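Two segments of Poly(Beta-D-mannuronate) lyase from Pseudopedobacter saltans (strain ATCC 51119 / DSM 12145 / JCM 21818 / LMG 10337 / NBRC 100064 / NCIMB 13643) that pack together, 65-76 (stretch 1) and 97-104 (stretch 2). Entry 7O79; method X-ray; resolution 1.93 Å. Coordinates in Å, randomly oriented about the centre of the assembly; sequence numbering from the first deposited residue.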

# COMPACT_ATOMS: atom_id res chain seq x y z
N SER A 65 14.88 -13.74 -12.25
CA SER A 65 14.71 -12.52 -11.46
C SER A 65 15.35 -11.39 -12.24
O SER A 65 16.11 -11.62 -13.18
N LEU A 66 15.03 -10.16 -11.82
CA LEU A 66 15.51 -8.95 -12.48
C LEU A 66 15.88 -7.93 -11.42
O LEU A 66 15.09 -7.68 -10.50
N SER A 67 17.07 -7.34 -11.56
CA SER A 67 17.59 -6.31 -10.67
C SER A 67 18.02 -5.11 -11.50
O SER A 67 18.84 -5.24 -12.41
N PHE A 68 17.46 -3.94 -11.18
CA PHE A 68 17.90 -2.67 -11.77
C PHE A 68 19.07 -2.18 -10.92
O PHE A 68 18.87 -1.74 -9.79
N ASP A 69 20.29 -2.24 -11.45
CA ASP A 69 21.47 -1.93 -10.64
C ASP A 69 22.29 -0.77 -11.19
O ASP A 69 23.47 -0.65 -10.86
N ALA A 70 21.69 0.07 -12.04
CA ALA A 70 22.28 1.32 -12.49
C ALA A 70 21.15 2.24 -12.94
O ALA A 70 20.03 1.77 -13.22
N PRO A 71 21.36 3.56 -12.95
CA PRO A 71 20.24 4.48 -13.18
C PRO A 71 19.83 4.56 -14.64
O PRO A 71 20.58 4.19 -15.55
N TYR A 72 18.60 5.05 -14.83
CA TYR A 72 18.02 5.35 -16.16
C TYR A 72 17.90 4.11 -17.03
O TYR A 72 18.18 4.15 -18.23
N LEU A 73 17.41 3.01 -16.44
CA LEU A 73 17.19 1.77 -17.15
C LEU A 73 15.71 1.44 -17.20
O LEU A 73 14.99 1.60 -16.21
N VAL A 74 15.25 0.97 -18.35
CA VAL A 74 13.86 0.66 -18.60
C VAL A 74 13.75 -0.81 -18.98
O VAL A 74 14.55 -1.31 -19.78
N VAL A 75 12.75 -1.49 -18.41
CA VAL A 75 12.46 -2.87 -18.75
C VAL A 75 11.00 -2.94 -19.16
O VAL A 75 10.13 -2.41 -18.45
N GLU A 76 10.72 -3.55 -20.31
CA GLU A 76 9.37 -3.58 -20.86
C GLU A 76 9.00 -4.97 -21.35
O GLU A 76 9.82 -5.67 -21.95
N TYR A 97 15.74 6.28 -10.84
CA TYR A 97 15.15 6.68 -12.11
C TYR A 97 15.10 5.53 -13.11
O TYR A 97 15.39 5.70 -14.30
N CYS A 98 14.75 4.34 -12.64
CA CYS A 98 14.47 3.23 -13.54
C CYS A 98 12.97 3.04 -13.68
O CYS A 98 12.18 3.58 -12.91
N LYS A 99 12.58 2.28 -14.71
CA LYS A 99 11.17 2.06 -15.00
C LYS A 99 10.92 0.63 -15.42
O LYS A 99 11.63 0.08 -16.26
N LEU A 100 9.88 0.03 -14.85
CA LEU A 100 9.35 -1.25 -15.29
C LEU A 100 7.96 -1.00 -15.88
O LEU A 100 7.13 -0.36 -15.23
N GLU A 101 7.71 -1.50 -17.08
CA GLU A 101 6.36 -1.37 -17.60
C GLU A 101 6.03 -2.54 -18.50
O GLU A 101 6.91 -3.24 -19.01
N ASN A 102 4.72 -2.77 -18.63
CA ASN A 102 4.14 -3.80 -19.50
C ASN A 102 4.65 -5.20 -19.14
O ASN A 102 4.84 -6.04 -20.00
N THR A 103 4.84 -5.45 -17.85
CA THR A 103 5.36 -6.72 -17.34
C THR A 103 4.34 -7.38 -16.43
O THR A 103 3.61 -6.71 -15.71
N ALA A 104 4.26 -8.71 -16.49
CA ALA A 104 3.36 -9.45 -15.62
C ALA A 104 4.13 -10.51 -14.85
O ALA A 104 5.16 -11.01 -15.31

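Strands 73-76 and 99-101 run parallel, their axes 4.8 Å apart at closest approach, tied by backbone hydrogen bonds K99 N to L73 O, V75 N to K99 O and E101 N to V75 O, each 2.9 Å; side chains pack around this ladder. L66 (chi1 t, chi2 p) points toward stretch 2, its CD2 4.4 Å from L100 CD1. F68 (chi1 m) also points toward it: CD2 lies 3.5 Å from C98 CB and CZ 4.1 Å from L100 CB, so the ring contacts both residues at an oblique angle. The C98 side chain (chi1 m) lies beside the turn, with SG 3.1 Å from A70 O. Y72 (chi1 m) starts away from stretch 2, but its ring returns, placing CD1 3.6 Å from Y97 CB. L73 (chi1 m, chi2 t) packs CB 3.9 Å from C98 SG, which also accepts a weak 3.6 Å hydrogen bond from L73 N. V74 (t) shares a sheet face with K99, E76 and E101; its CG1 sits 4.1 Å from K99 CE. On the other face, V75 (t) meets L100 (chi1 t, chi2 p), CG1 to CD1 3.6 Å. E76 (chi1 m, chi2 t) brings OE1 within 2.5 Å of E101 OE1; K99 NZ, within stretch 2, forms a salt bridge to E101 OE1 at 2.6 Å.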

# COMPACT_ATOMS: atom_id res chain seq x y z
CB SER A 65 15.32 -12.67 -10.06
OG SER A 65 16.72 -12.89 -10.19
CB LEU A 66 14.44 -8.38 -13.41
CG LEU A 66 14.55 -6.92 -13.87
CD1 LEU A 66 15.69 -6.76 -14.87
CD2 LEU A 66 13.23 -6.48 -14.49
CB SER A 67 18.79 -6.83 -9.86
OG SER A 67 18.38 -7.89 -9.01
CB PHE A 68 16.78 -1.63 -11.74
CG PHE A 68 15.59 -1.95 -12.62
CD1 PHE A 68 14.55 -2.71 -12.14
CD2 PHE A 68 15.50 -1.44 -13.91
CE1 PHE A 68 13.43 -2.98 -12.93
CE2 PHE A 68 14.39 -1.70 -14.70
CZ PHE A 68 13.35 -2.48 -14.21
CB ASP A 69 22.38 -3.15 -10.48
CG ASP A 69 21.65 -4.35 -9.87
OD1 ASP A 69 20.71 -4.15 -9.07
OD2 ASP A 69 22.04 -5.49 -10.18
CB ALA A 70 23.29 1.10 -13.63
CB PRO A 71 20.78 5.83 -12.69
CG PRO A 71 22.26 5.73 -12.89
CD PRO A 71 22.60 4.28 -12.59
CB TYR A 72 18.81 6.44 -16.89
CG TYR A 72 19.30 7.54 -15.98
CD1 TYR A 72 18.39 8.33 -15.28
CD2 TYR A 72 20.65 7.79 -15.83
CE1 TYR A 72 18.83 9.34 -14.44
CE2 TYR A 72 21.10 8.80 -14.99
CZ TYR A 72 20.18 9.58 -14.31
OH TYR A 72 20.62 10.58 -13.48
CB LEU A 73 17.96 0.61 -16.50
CG LEU A 73 19.47 0.80 -16.40
CD1 LEU A 73 20.12 -0.43 -15.79
CD2 LEU A 73 20.04 1.09 -17.79
CB VAL A 74 13.27 1.55 -19.72
CG1 VAL A 74 11.80 1.21 -19.98
CG2 VAL A 74 13.47 3.03 -19.39
CB VAL A 75 12.74 -3.83 -17.57
CG1 VAL A 75 12.13 -5.20 -17.83
CG2 VAL A 75 14.25 -3.93 -17.32
CB GLU A 76 9.23 -2.61 -22.03
CG GLU A 76 9.79 -1.25 -21.77
CD GLU A 76 9.19 -0.21 -22.66
OE1 GLU A 76 8.42 0.64 -22.16
OE2 GLU A 76 9.48 -0.24 -23.88
CB TYR A 97 15.89 7.89 -12.70
CG TYR A 97 15.43 9.21 -12.11
CD1 TYR A 97 14.20 9.76 -12.47
CD2 TYR A 97 16.22 9.91 -11.20
CE1 TYR A 97 13.77 10.96 -11.94
CE2 TYR A 97 15.80 11.11 -10.66
CZ TYR A 97 14.57 11.64 -11.05
OH TYR A 97 14.12 12.83 -10.54
CB CYS A 98 15.14 1.94 -13.05
SG CYS A 98 16.94 2.05 -12.99
CB LYS A 99 10.68 3.01 -16.11
CG LYS A 99 9.17 2.85 -16.41
CD LYS A 99 8.63 3.96 -17.32
CE LYS A 99 9.56 4.26 -18.48
NZ LYS A 99 8.85 4.56 -19.75
CB LEU A 100 9.24 -2.25 -14.14
CG LEU A 100 8.57 -3.58 -14.52
CD1 LEU A 100 9.52 -4.35 -15.43
CD2 LEU A 100 8.20 -4.42 -13.30
CB GLU A 101 6.13 -0.01 -18.28
CG GLU A 101 7.11 0.43 -19.31
CD GLU A 101 6.74 1.83 -19.83
OE1 GLU A 101 7.54 2.42 -20.58
OE2 GLU A 101 5.63 2.33 -19.53
CB ASN A 102 4.40 -3.49 -20.98
CG ASN A 102 3.23 -3.91 -21.87
OD1 ASN A 102 2.10 -4.05 -21.40
ND2 ASN A 102 3.50 -4.09 -23.17
CB THR A 103 6.69 -6.47 -16.61
OG1 THR A 103 7.65 -5.98 -17.55
CG2 THR A 103 7.23 -7.74 -15.91
CB ALA A 104 2.22 -10.12 -16.40